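Local coordinates for protein endonuclease NucS (Thermococcus kodakarensis KOD1, PDB 5GKE) that acts as a mismatch restriction endonuclease on double-stranded DNA and is predicted to cleave the single-stranded ends of branched DNA, at residues 25-31 against 56-60; 32-38 against 108-114; 130-136 against 179-183; 148-154 against 166-171. The protein carries 1 engineered substitution. One frame throughout, in Å; residues are numbered along the deposited sequence.

How the contacts relate
From the N terminus, the chain runs through 25-31 and on into 32-38, the opening segments of contacts 1 and 2. Contact 1 closes its loop at 56-60. Contact 2 stays open until 108-114, so the two cross. Both use strand 30-42 of the PH-like domain and touch where Ile56 N meets Ile33 O at 2.8 Å. In the nuclease domain, contact 3 opens at 130-136 and closes at 179-183. Contact 4, the hairpin 148-154 with 166-171, is nested inside that loop. These two meet where Leu180 CD1 packs on Val166 CG2 at 4.3 Å. The two pairs lie on opposite sides of the chain's centre, in separate domains; the centres of contacts 1 and 3 are about 35 Å apart.

Contact 1. Residues 25-31 against 56-60; sequences LLEEAML and IIVKP
This is an antiparallel strand pairing in the N-terminal PH-like domain, where helix 14-27 hands over to strand 30-42. Glu28 has positive phi (57/39) and ends the helix in a Schellman motif. Strand geometry follows at Met30 and Leu31. Segment 56-60 is strand up to Val58. Leu31 and Val58 form a hydrogen-bonded pair, CA-CA 5.0 Å. Leu31 N donates to Val58 O and Val58 N to Leu31 O, both at 3.0 Å. Ile57 CA adds a CA-H...O contact to Leu31 O at 3.3 Å. Past the pair the backbones stay close (CA-CA 5.1 Å for Met30-Lys59, 4.8 Å for Glu28-Pro60), but direct backbone bonds stop. Water 1 bridges them, donating to Ala29 O at 2.9 Å and weakly to Val58 O at 3.4 Å. Leu31 (chi1 t) and Val58 (chi1 t) share one face, CB-CB 4.1 Å. Leu25 CD2 reaches Val58 CG1 at 4.4 Å. Pro60 closes the end, with CG 3.2 Å from Glu28 O and CD 3.9 Å from Met30 CG. Lys59 points away and bonds to the second subunit. The polar bonds thus do not depend on side-chain identity, and apolar atoms of Leu25, Met30, Leu31, Val58 and Pro60 pack around them.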
# COMPACT_ATOMS: atom_id res chain seq x y z
N LEU A 25 6.60 -17.95 18.65
CA LEU A 25 7.24 -16.69 19.04
C LEU A 25 8.66 -16.90 19.55
O LEU A 25 9.60 -16.21 19.15
CB LEU A 25 6.42 -15.99 20.11
CG LEU A 25 4.97 -15.78 19.67
CD1 LEU A 25 4.17 -15.11 20.77
CD2 LEU A 25 4.93 -14.96 18.40
N LEU A 26 8.83 -17.89 20.42
CA LEU A 26 10.14 -18.23 20.95
C LEU A 26 11.14 -18.63 19.88
O LEU A 26 12.30 -18.25 19.94
CB LEU A 26 9.98 -19.35 21.97
CG LEU A 26 10.89 -19.36 23.20
CD1 LEU A 26 11.16 -17.94 23.66
CD2 LEU A 26 10.21 -20.15 24.28
N GLU A 27 10.69 -19.39 18.88
CA GLU A 27 11.60 -19.92 17.86
C GLU A 27 11.80 -19.01 16.66
O GLU A 27 12.49 -19.39 15.72
CB GLU A 27 11.10 -21.28 17.38
CG GLU A 27 11.07 -22.34 18.47
CD GLU A 27 10.53 -23.66 17.98
OE1 GLU A 27 10.95 -24.09 16.88
OE2 GLU A 27 9.69 -24.25 18.68
N GLU A 28 11.20 -17.83 16.69
CA GLU A 28 11.24 -16.93 15.54
C GLU A 28 10.66 -17.62 14.30
O GLU A 28 11.18 -17.48 13.21
CB GLU A 28 12.67 -16.47 15.25
CG GLU A 28 13.03 -15.10 15.77
CD GLU A 28 14.44 -14.69 15.37
OE1 GLU A 28 15.28 -15.59 15.11
OE2 GLU A 28 14.71 -13.47 15.30
N ALA A 29 9.60 -18.40 14.49
CA ALA A 29 8.95 -19.10 13.39
C ALA A 29 7.75 -18.32 12.88
O ALA A 29 7.39 -17.28 13.44
CB ALA A 29 8.52 -20.51 13.81
N MET A 30 7.11 -18.83 11.84
CA MET A 30 5.89 -18.21 11.38
C MET A 30 4.68 -18.92 11.95
O MET A 30 4.58 -20.15 11.94
CB MET A 30 5.83 -18.18 9.86
CG MET A 30 6.66 -17.06 9.31
SD MET A 30 6.13 -16.56 7.68
CE MET A 30 7.25 -17.55 6.71
N LEU A 31 3.76 -18.12 12.47
CA LEU A 31 2.53 -18.65 13.01
C LEU A 31 1.45 -18.45 11.98
O LEU A 31 1.30 -17.37 11.42
CB LEU A 31 2.17 -17.95 14.32
CG LEU A 31 1.01 -18.59 15.09
CD1 LEU A 31 1.42 -19.96 15.55
CD2 LEU A 31 0.64 -17.70 16.26
N ILE A 56 -4.90 -16.07 9.73
CA ILE A 56 -4.16 -15.16 10.59
C ILE A 56 -2.68 -15.51 10.54
O ILE A 56 -2.31 -16.66 10.67
CB ILE A 56 -4.67 -15.25 12.04
CG1 ILE A 56 -6.12 -14.75 12.10
CG2 ILE A 56 -3.78 -14.45 12.97
CD1 ILE A 56 -6.92 -15.28 13.28
N ILE A 57 -1.84 -14.51 10.30
CA ILE A 57 -0.41 -14.76 10.22
C ILE A 57 0.35 -13.84 11.15
O ILE A 57 0.10 -12.64 11.18
CB ILE A 57 0.12 -14.58 8.79
CG1 ILE A 57 -0.43 -15.68 7.89
CG2 ILE A 57 1.65 -14.59 8.77
CD1 ILE A 57 -0.01 -15.53 6.46
N VAL A 58 1.26 -14.43 11.93
CA VAL A 58 2.18 -13.64 12.72
C VAL A 58 3.61 -13.99 12.32
O VAL A 58 4.03 -15.13 12.44
CB VAL A 58 1.98 -13.87 14.23
CG1 VAL A 58 2.90 -12.94 15.04
CG2 VAL A 58 0.53 -13.63 14.58
N LYS A 59 4.31 -13.00 11.80
CA LYS A 59 5.70 -13.13 11.43
C LYS A 59 6.62 -12.84 12.62
O LYS A 59 6.26 -12.07 13.51
CB LYS A 59 6.02 -12.17 10.28
CG LYS A 59 5.11 -12.28 9.09
CD LYS A 59 5.72 -11.60 7.89
CE LYS A 59 4.84 -11.73 6.67
NZ LYS A 59 5.53 -11.16 5.49
N PRO A 60 7.81 -13.44 12.63
CA PRO A 60 8.83 -13.23 13.66
C PRO A 60 9.15 -11.76 13.92
O PRO A 60 9.54 -11.41 15.03
CB PRO A 60 10.06 -13.95 13.08
CG PRO A 60 9.52 -14.98 12.19
CD PRO A 60 8.26 -14.40 11.61
O HOH W 1 6.10 -15.36 15.13

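Contact 2. Residues 32-38 against 108-114; sequences TIFARCK and ELEEVYM
Strand 32-38 runs antiparallel to 108-114, with two classic bulges. The hydrogen-bonded pairs are Lys38-Glu108 (Lys38 N to Glu108 O 3.2 Å, Glu108 N to Lys38 O 3.0 Å), Arg36-Glu111 (Arg36 N to Glu111 O 2.9 Å) and Phe34-Met114 (Phe34 N to Met114 O 3.0 Å). Cys37-Leu109 and Ala35-Val112 are non-hydrogen-bonded. Glu110 and Glu111 both face Arg36, whose O accepts from Glu110 N at 2.9 Å. Tyr113 and Met114 both face Phe34, whose O accepts from Tyr113 N at 2.8 Å and Met114 N at 3.2 Å. Glu110 (-83/-44) and Tyr113 (-78/-36) turn the chain. In this PH-like domain the chain leads from strand 103-109 into 111-118, both partners of 30-42. Small Ala35 leaves a hollow: Leu109 CD2 comes within 3.9 Å of its CB. Ile33 CG2 sits 4.1 Å from Val112 CG1. On the other face, Phe34 (chi1 m) and Met114 (t, t, p) make a Met-aromatic contact: Met114 CE lies over the Phe34 ring face, 3.9 Å from the centroid (CH-pi). The Arg36 (chi1 t) guanidinium lies over Glu111 CB; its NH2 makes a salt bridge to Glu111 OE1 at 2.5 Å, its NH1 a long one to Glu110 OE1 at 3.7 Å, also bonded to Ser51.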
# COMPACT_ATOMS: atom_id res chain seq x y z
N THR A 32 0.71 -19.53 11.71
CA THR A 32 -0.46 -19.43 10.86
C THR A 32 -1.64 -20.08 11.56
O THR A 32 -1.53 -21.18 12.08
CB THR A 32 -0.24 -20.09 9.49
OG1 THR A 32 0.86 -19.46 8.83
CG2 THR A 32 -1.47 -19.94 8.61
N ILE A 33 -2.76 -19.37 11.57
CA ILE A 33 -3.98 -19.84 12.21
C ILE A 33 -5.18 -19.70 11.28
O ILE A 33 -5.39 -18.65 10.68
CB ILE A 33 -4.24 -19.06 13.52
CG1 ILE A 33 -3.16 -19.41 14.56
CG2 ILE A 33 -5.64 -19.30 14.04
CD1 ILE A 33 -3.24 -18.55 15.80
N PHE A 34 -5.95 -20.77 11.13
CA PHE A 34 -7.26 -20.69 10.50
C PHE A 34 -8.28 -20.69 11.62
O PHE A 34 -8.27 -21.59 12.46
CB PHE A 34 -7.53 -21.85 9.54
CG PHE A 34 -6.47 -22.07 8.48
CD1 PHE A 34 -6.32 -23.32 7.89
CD2 PHE A 34 -5.65 -21.04 8.05
CE1 PHE A 34 -5.36 -23.54 6.91
CE2 PHE A 34 -4.70 -21.25 7.06
CZ PHE A 34 -4.55 -22.50 6.50
N ALA A 35 -9.16 -19.70 11.67
CA ALA A 35 -10.06 -19.60 12.81
C ALA A 35 -11.32 -18.84 12.50
O ALA A 35 -11.34 -18.00 11.60
CB ALA A 35 -9.34 -18.94 13.98
N ARG A 36 -12.37 -19.11 13.26
CA ARG A 36 -13.49 -18.19 13.32
C ARG A 36 -13.13 -17.15 14.37
O ARG A 36 -12.74 -17.49 15.48
CB ARG A 36 -14.79 -18.90 13.68
CG ARG A 36 -16.02 -18.13 13.24
CD ARG A 36 -17.23 -18.45 14.08
NE ARG A 36 -17.23 -19.85 14.45
CZ ARG A 36 -17.43 -20.29 15.69
NH1 ARG A 36 -17.66 -19.42 16.67
NH2 ARG A 36 -17.40 -21.59 15.94
N CYS A 37 -13.27 -15.88 14.02
CA CYS A 37 -12.84 -14.85 14.94
C CYS A 37 -13.60 -13.54 14.82
O CYS A 37 -14.35 -13.32 13.88
CB CYS A 37 -11.34 -14.58 14.76
SG CYS A 37 -10.87 -14.02 13.13
N LYS A 38 -13.42 -12.70 15.84
CA LYS A 38 -13.80 -11.30 15.81
C LYS A 38 -12.52 -10.46 15.91
O LYS A 38 -11.54 -10.89 16.53
CB LYS A 38 -14.75 -10.96 16.96
CG LYS A 38 -16.13 -11.62 16.91
CD LYS A 38 -16.82 -11.38 18.23
CE LYS A 38 -18.28 -11.78 18.23
NZ LYS A 38 -18.86 -11.53 19.58
N GLU A 108 -10.03 -12.16 18.77
CA GLU A 108 -10.72 -13.12 19.61
C GLU A 108 -10.90 -14.42 18.85
O GLU A 108 -11.60 -14.47 17.84
CB GLU A 108 -12.08 -12.57 20.03
CG GLU A 108 -12.79 -13.44 21.06
CD GLU A 108 -14.23 -13.03 21.32
OE1 GLU A 108 -14.61 -11.89 20.96
OE2 GLU A 108 -14.99 -13.86 21.87
N LEU A 109 -10.30 -15.50 19.34
CA LEU A 109 -10.40 -16.76 18.62
C LEU A 109 -11.59 -17.54 19.16
O LEU A 109 -11.54 -18.08 20.26
CB LEU A 109 -9.12 -17.56 18.79
CG LEU A 109 -7.86 -16.81 18.35
CD1 LEU A 109 -6.61 -17.56 18.77
CD2 LEU A 109 -7.89 -16.64 16.84
N GLU A 110 -12.66 -17.60 18.37
CA GLU A 110 -13.87 -18.29 18.81
C GLU A 110 -13.78 -19.79 18.58
O GLU A 110 -14.21 -20.57 19.42
CB GLU A 110 -15.08 -17.71 18.10
CG GLU A 110 -15.30 -16.26 18.40
CD GLU A 110 -16.46 -15.67 17.64
OE1 GLU A 110 -16.52 -15.88 16.40
OE2 GLU A 110 -17.31 -15.02 18.28
N GLU A 111 -13.28 -20.18 17.41
CA GLU A 111 -12.94 -21.57 17.15
C GLU A 111 -11.68 -21.69 16.30
O GLU A 111 -11.63 -21.20 15.18
CB GLU A 111 -14.10 -22.27 16.45
CG GLU A 111 -13.85 -23.74 16.15
CD GLU A 111 -15.10 -24.42 15.62
OE1 GLU A 111 -16.15 -23.74 15.50
OE2 GLU A 111 -15.04 -25.64 15.34
N VAL A 112 -10.67 -22.36 16.81
CA VAL A 112 -9.46 -22.46 16.01
C VAL A 112 -9.47 -23.77 15.21
O VAL A 112 -9.36 -24.85 15.77
CB VAL A 112 -8.21 -22.39 16.90
CG1 VAL A 112 -6.95 -22.63 16.08
CG2 VAL A 112 -8.16 -21.03 17.63
N TYR A 113 -9.60 -23.66 13.89
CA TYR A 113 -9.65 -24.85 13.04
C TYR A 113 -8.27 -25.44 12.82
O TYR A 113 -8.10 -26.65 12.69
CB TYR A 113 -10.26 -24.53 11.68
CG TYR A 113 -11.58 -23.79 11.71
CD1 TYR A 113 -12.73 -24.39 12.22
CD2 TYR A 113 -11.68 -22.49 11.21
CE1 TYR A 113 -13.94 -23.71 12.24
CE2 TYR A 113 -12.89 -21.81 11.23
CZ TYR A 113 -14.01 -22.43 11.75
OH TYR A 113 -15.21 -21.76 11.76
N MET A 114 -7.27 -24.58 12.72
CA MET A 114 -5.91 -25.06 12.58
C MET A 114 -4.94 -24.06 13.18
O MET A 114 -5.18 -22.85 13.14
CB MET A 114 -5.58 -25.32 11.11
CG MET A 114 -4.27 -26.06 10.90
SD MET A 114 -3.65 -25.90 9.21
CE MET A 114 -2.79 -24.32 9.37

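Contact 3. Residues 130-136 against 179-183; sequences GSEAEMA and ELKRR. With MG (magnesium ion), chain E; nucleotides of chain C.
At the backbone angles of Gly130 (87/28) a CB would jam against the preceding carbonyl O, which calls for glycine. Ser131 (-97/175) is the N-cap, and helix 132-141 starts at Glu132. Segment 179-183 is extended through Lys181, then bends at Arg182 (-72/-15). Glu132 and Arg182 have the nearest CA atoms, 5.3 Å apart. Ser131 and Glu134 form a capping box: Ser131 N donates to Glu134 OE2 at 2.9 Å, and Glu134 N weakly to Ser131 OG at 3.4 Å. Leu180 (chi1 m, chi2 t) points at the helix, its CD1 3.9 Å from Ala136 CB and 4.1 Å from Met135 CB. Glu179-Leu180-Lys181 matches the E-x-K signature of the PD-(D/E)XK nuclease fold. Glu179 grips magnesium through OE1 (2.4 Å) and OE2 (2.5 Å). DC6 OP1 of the DNA binds the ion at 2.4 Å, and Gln192 belongs to the same site. Lys181 NZ hydrogen-bonds to that DC6 OP1 at 2.5 Å and makes a salt bridge to Glu179 OE1 at 3.1 Å. At the helix start, Glu132 N donates to DA7 OP1 at 3.0 Å. Water 2 links Arg182 N (2.7 Å), Glu132 OE2 (3.2 Å) and DA7 OP2 (2.7 Å). Arg182 NE and NH2 each hold Gly130 O at 2.7 Å; NH2 also bonds to Arg44 O of the second subunit. Arg182 NH1 bonds weakly to DG9 OP2 at 2.8 Å. Arg183 NH1 donates to DG9 OP1 at 3.2 Å.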
# COMPACT_ATOMS: atom_id res chain seq x y z
N GLY A 130 12.78 -2.51 -13.61
CA GLY A 130 11.66 -1.75 -14.15
C GLY A 130 11.17 -0.70 -13.16
O GLY A 130 10.00 -0.33 -13.17
N SER A 131 12.08 -0.24 -12.30
CA SER A 131 11.76 0.75 -11.28
C SER A 131 12.11 2.19 -11.70
O SER A 131 12.75 2.40 -12.73
CB SER A 131 12.51 0.41 -9.99
OG SER A 131 13.87 0.77 -10.14
N GLU A 132 11.74 3.16 -10.85
CA GLU A 132 12.06 4.56 -11.13
C GLU A 132 13.55 4.80 -10.96
O GLU A 132 14.14 5.58 -11.71
CB GLU A 132 11.28 5.55 -10.23
CG GLU A 132 11.61 7.03 -10.58
CD GLU A 132 10.98 8.10 -9.66
OE1 GLU A 132 11.74 8.98 -9.17
OE2 GLU A 132 9.74 8.10 -9.47
N ALA A 133 14.15 4.14 -9.98
CA ALA A 133 15.59 4.26 -9.77
C ALA A 133 16.35 3.91 -11.06
O ALA A 133 17.32 4.56 -11.43
CB ALA A 133 16.03 3.37 -8.65
N GLU A 134 15.86 2.91 -11.78
CA GLU A 134 16.53 2.50 -13.00
C GLU A 134 16.31 3.47 -14.15
O GLU A 134 17.18 3.60 -15.01
CB GLU A 134 16.07 1.11 -13.38
CG GLU A 134 16.62 0.07 -12.44
CD GLU A 134 15.92 -1.24 -12.60
OE1 GLU A 134 16.50 -2.15 -13.22
OE2 GLU A 134 14.77 -1.35 -12.11
N MET A 135 15.17 4.14 -14.17
CA MET A 135 14.97 5.22 -15.14
C MET A 135 16.07 6.27 -14.93
O MET A 135 16.69 6.75 -15.89
CB MET A 135 13.60 5.87 -14.97
CG MET A 135 12.42 4.99 -15.29
SD MET A 135 10.87 5.93 -15.19
CE MET A 135 11.06 7.07 -16.55
N ALA A 136 16.28 6.61 -13.67
CA ALA A 136 17.27 7.59 -13.27
C ALA A 136 18.65 7.17 -13.78
O ALA A 136 19.30 7.93 -14.50
CB ALA A 136 17.25 7.78 -11.74
N GLU A 179 11.01 15.20 -13.50
CA GLU A 179 10.17 14.37 -12.65
C GLU A 179 9.90 13.05 -13.38
O GLU A 179 9.42 13.04 -14.51
CB GLU A 179 8.86 15.07 -12.28
CG GLU A 179 7.88 14.19 -11.49
CD GLU A 179 8.40 13.76 -10.12
OE1 GLU A 179 7.75 12.89 -9.49
OE2 GLU A 179 9.43 14.30 -9.65
N LEU A 180 10.26 11.93 -12.74
CA LEU A 180 10.13 10.62 -13.36
C LEU A 180 8.93 9.87 -12.81
O LEU A 180 8.61 10.01 -11.63
CB LEU A 180 11.39 9.77 -13.14
CG LEU A 180 12.75 10.45 -13.25
CD1 LEU A 180 13.89 9.46 -12.96
CD2 LEU A 180 12.90 11.10 -14.62
N LYS A 181 8.28 9.11 -13.68
CA LYS A 181 7.27 8.13 -13.28
C LYS A 181 7.44 6.86 -14.09
O LYS A 181 7.47 6.91 -15.32
CB LYS A 181 5.85 8.66 -13.47
CG LYS A 181 5.51 9.83 -12.57
CD LYS A 181 5.61 9.46 -11.10
CE LYS A 181 5.53 10.71 -10.24
NZ LYS A 181 5.94 10.50 -8.83
N ARG A 182 7.50 5.73 -13.39
CA ARG A 182 7.66 4.41 -14.03
C ARG A 182 6.39 3.98 -14.73
O ARG A 182 6.39 3.07 -15.54
CB ARG A 182 8.08 3.34 -12.99
CG ARG A 182 7.04 3.03 -11.91
CD ARG A 182 7.40 1.74 -11.15
NE ARG A 182 7.79 0.71 -12.10
CZ ARG A 182 6.94 -0.01 -12.81
NH1 ARG A 182 5.63 0.16 -12.66
NH2 ARG A 182 7.38 -0.90 -13.68
N ARG A 183 5.29 4.65 -14.41
CA ARG A 183 4.02 4.30 -15.00
C ARG A 183 3.34 5.58 -15.47
O ARG A 183 3.89 6.67 -15.28
CB ARG A 183 3.15 3.54 -13.99
CG ARG A 183 2.76 4.35 -12.77
CD ARG A 183 1.93 3.55 -11.78
NE ARG A 183 1.03 4.42 -11.02
CZ ARG A 183 0.19 4.01 -10.07
NH1 ARG A 183 0.13 2.73 -9.73
NH2 ARG A 183 -0.60 4.89 -9.44
MG MG E . 9.40 12.52 -7.82
P DC C 6 7.71 10.18 -6.04
OP1 DC C 6 8.07 10.55 -7.43
OP2 DC C 6 6.32 10.39 -5.58
O5' DC C 6 8.08 8.64 -5.87
C5' DC C 6 9.41 8.23 -6.14
C4' DC C 6 9.61 6.77 -5.81
O4' DC C 6 9.21 6.52 -4.44
C3' DC C 6 8.81 5.80 -6.65
O3' DC C 6 9.55 4.60 -6.78
C2' DC C 6 7.55 5.60 -5.81
C1' DC C 6 8.15 5.58 -4.41
N1 DC C 6 7.21 5.98 -3.32
C2 DC C 6 6.98 5.11 -2.26
O2 DC C 6 7.52 3.99 -2.27
N3 DC C 6 6.15 5.49 -1.26
C4 DC C 6 5.58 6.70 -1.29
N4 DC C 6 4.77 7.04 -0.28
C5 DC C 6 5.82 7.62 -2.35
C6 DC C 6 6.64 7.22 -3.34
P DA C 7 9.17 3.52 -7.91
OP1 DA C 7 10.40 2.74 -8.17
OP2 DA C 7 8.48 4.23 -9.01
O5' DA C 7 8.08 2.60 -7.18
C5' DA C 7 8.39 1.99 -5.93
C4' DA C 7 7.33 0.98 -5.55
O4' DA C 7 6.43 1.55 -4.57
C3' DA C 7 6.45 0.50 -6.71
O3' DA C 7 6.17 -0.89 -6.58
C2' DA C 7 5.18 1.35 -6.55
C1' DA C 7 5.09 1.50 -5.03
N9 DA C 7 4.43 2.73 -4.59
C8 DA C 7 4.41 3.93 -5.25
N7 DA C 7 3.77 4.88 -4.61
C5 DA C 7 3.36 4.27 -3.44
C6 DA C 7 2.63 4.74 -2.33
N6 DA C 7 2.19 6.00 -2.22
N1 DA C 7 2.39 3.87 -1.32
C2 DA C 7 2.84 2.61 -1.43
N3 DA C 7 3.54 2.05 -2.43
C4 DA C 7 3.77 2.94 -3.41
P DG C 9 3.27 0.02 -9.81
OP1 DG C 9 2.16 0.41 -10.71
OP2 DG C 9 4.64 0.53 -10.05
O5' DG C 9 2.83 0.40 -8.32
C5' DG C 9 1.53 0.09 -7.87
C4' DG C 9 1.58 -0.76 -6.61
O4' DG C 9 2.15 0.01 -5.53
C3' DG C 9 0.21 -1.26 -6.14
O3' DG C 9 0.13 -2.67 -6.32
C2' DG C 9 0.14 -0.89 -4.66
C1' DG C 9 1.22 0.17 -4.49
N9 DG C 9 0.74 1.55 -4.49
C8 DG C 9 1.05 2.53 -5.40
N7 DG C 9 0.51 3.70 -5.12
C5 DG C 9 -0.19 3.47 -3.94
C6 DG C 9 -0.98 4.35 -3.15
O6 DG C 9 -1.22 5.56 -3.35
N1 DG C 9 -1.52 3.71 -2.05
C2 DG C 9 -1.32 2.39 -1.73
N2 DG C 9 -1.93 1.96 -0.61
N3 DG C 9 -0.59 1.55 -2.45
C4 DG C 9 -0.06 2.15 -3.54
O HOH W 2 7.63 6.12 -10.74

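Contact 4. Residues 148-154 against 166-171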
# COMPACT_ATOMS: atom_id res chain seq x y z
N PRO A 148 19.56 16.12 -26.61
CA PRO A 148 21.00 16.33 -26.77
C PRO A 148 21.49 17.54 -25.98
O PRO A 148 20.78 18.54 -25.88
CB PRO A 148 21.16 16.57 -28.28
CG PRO A 148 19.92 16.02 -28.90
CD PRO A 148 18.84 16.25 -27.89
N GLY A 149 22.68 17.43 -25.42
CA GLY A 149 23.24 18.53 -24.65
C GLY A 149 22.60 18.65 -23.28
O GLY A 149 22.69 19.70 -22.64
N PHE A 150 21.94 17.59 -22.84
CA PHE A 150 21.40 17.56 -21.49
C PHE A 150 22.43 16.99 -20.54
O PHE A 150 22.92 15.88 -20.73
CB PHE A 150 20.10 16.76 -21.40
CG PHE A 150 19.64 16.54 -19.99
CD1 PHE A 150 19.19 17.60 -19.21
CD2 PHE A 150 19.69 15.27 -19.41
CE1 PHE A 150 18.79 17.41 -17.90
CE2 PHE A 150 19.29 15.07 -18.09
CZ PHE A 150 18.83 16.14 -17.34
N LYS A 151 22.76 17.77 -19.52
CA LYS A 151 23.75 17.37 -18.54
C LYS A 151 23.10 17.20 -17.18
O LYS A 151 22.77 18.19 -16.51
CB LYS A 151 24.88 18.40 -18.50
CG LYS A 151 26.14 17.96 -17.76
CD LYS A 151 27.35 18.76 -18.24
CE LYS A 151 28.64 18.37 -17.50
NZ LYS A 151 28.90 19.18 -16.26
N PRO A 152 22.91 15.94 -16.76
CA PRO A 152 22.38 15.61 -15.43
C PRO A 152 23.43 15.79 -14.33
O PRO A 152 24.58 15.42 -14.54
CB PRO A 152 21.98 14.14 -15.57
CG PRO A 152 22.90 13.61 -16.61
CD PRO A 152 23.14 14.74 -17.57
N LEU A 153 23.01 16.31 -13.18
CA LEU A 153 23.93 16.70 -12.10
C LEU A 153 23.57 16.02 -10.79
O LEU A 153 24.44 15.50 -10.11
CB LEU A 153 23.96 18.21 -11.91
CG LEU A 153 24.32 18.99 -13.17
CD1 LEU A 153 24.26 20.48 -12.91
CD2 LEU A 153 25.69 18.58 -13.68
N PHE A 154 22.32 16.14 -10.37
CA PHE A 154 21.92 15.54 -9.11
C PHE A 154 20.77 14.55 -9.26
O PHE A 154 19.94 14.68 -10.16
CB PHE A 154 21.52 16.61 -8.09
CG PHE A 154 22.45 17.79 -8.03
CD1 PHE A 154 22.33 18.83 -8.95
CD2 PHE A 154 23.40 17.90 -7.03
CE1 PHE A 154 23.18 19.93 -8.88
CE2 PHE A 154 24.25 19.00 -6.96
CZ PHE A 154 24.13 20.02 -7.89
N VAL A 166 15.72 14.22 -10.71
CA VAL A 166 16.96 14.52 -11.39
C VAL A 166 17.07 16.03 -11.67
O VAL A 166 16.10 16.69 -12.06
CB VAL A 166 17.08 13.72 -12.70
CG1 VAL A 166 18.30 14.14 -13.50
CG2 VAL A 166 17.12 12.22 -12.38
N LEU A 167 18.24 16.58 -11.42
CA LEU A 167 18.46 18.00 -11.63
C LEU A 167 19.69 18.18 -12.52
O LEU A 167 20.70 17.52 -12.33
CB LEU A 167 18.62 18.71 -10.29
CG LEU A 167 18.56 20.24 -10.25
CD1 LEU A 167 17.25 20.75 -10.79
CD2 LEU A 167 18.76 20.69 -8.82
N GLY A 168 19.58 19.08 -13.49
CA GLY A 168 20.64 19.26 -14.46
C GLY A 168 20.55 20.56 -15.25
O GLY A 168 19.85 21.51 -14.83
N ARG A 169 21.28 20.62 -16.36
CA ARG A 169 21.21 21.77 -17.26
C ARG A 169 20.98 21.31 -18.69
O ARG A 169 21.30 20.17 -19.04
CB ARG A 169 22.50 22.60 -17.20
CG ARG A 169 23.34 22.45 -15.94
CD ARG A 169 24.58 23.33 -15.99
NE ARG A 169 24.26 24.76 -15.92
CZ ARG A 169 24.24 25.59 -16.97
NH1 ARG A 169 24.52 25.15 -18.19
NH2 ARG A 169 23.93 26.87 -16.79
N ASP A 170 20.43 22.20 -19.51
CA ASP A 170 20.38 21.95 -20.94
C ASP A 170 21.50 22.72 -21.66
O ASP A 170 22.22 23.52 -21.05
CB ASP A 170 19.01 22.32 -21.51
CG ASP A 170 18.65 23.80 -21.33
OD1 ASP A 170 17.49 24.16 -21.60
OD2 ASP A 170 19.51 24.60 -20.92
N SER A 171 21.60 22.51 -22.96
CA SER A 171 22.69 23.07 -23.75
C SER A 171 22.52 24.57 -24.00
O SER A 171 23.39 25.21 -24.56
CB SER A 171 22.78 22.33 -25.08
OG SER A 171 21.55 22.44 -25.78
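A bulged beta hairpin of the nuclease domain brings these segments together. Strand axes 151-154 and 166-169 come within 4.3 Å, at 133° between their directions. Lys151 N donates to Arg169 O at 2.8 Å, and Arg169 N to Lys151 O at 2.9 Å. Leu153 and Phe154 both face Leu167 in a classic bulge: Leu167 O accepts from Leu153 N at 2.7 Å and Phe154 N at 2.9 Å. Leu167 N returns a bond to Phe154 O at 2.8 Å. Gly168 leaves room where the strands are tight. Its CA is 3.1 Å from Lys151 O, and a CB would clash there. Leu153 CD1 packs on Arg169 CG at 3.7 Å, and Phe154 CD1 on Leu167 CB at 3.9 Å. Val166 CG1 meets Pro152 CB at 4.2 Å and the edge of the Phe150 ring at CZ, 4.4 Å. Strand 151-158 is outermost in the mixed sheet within this chain. Strand 163-169 lies between it and 175-180, while helix 132-141 packs against Phe150, Pro152 and Val166.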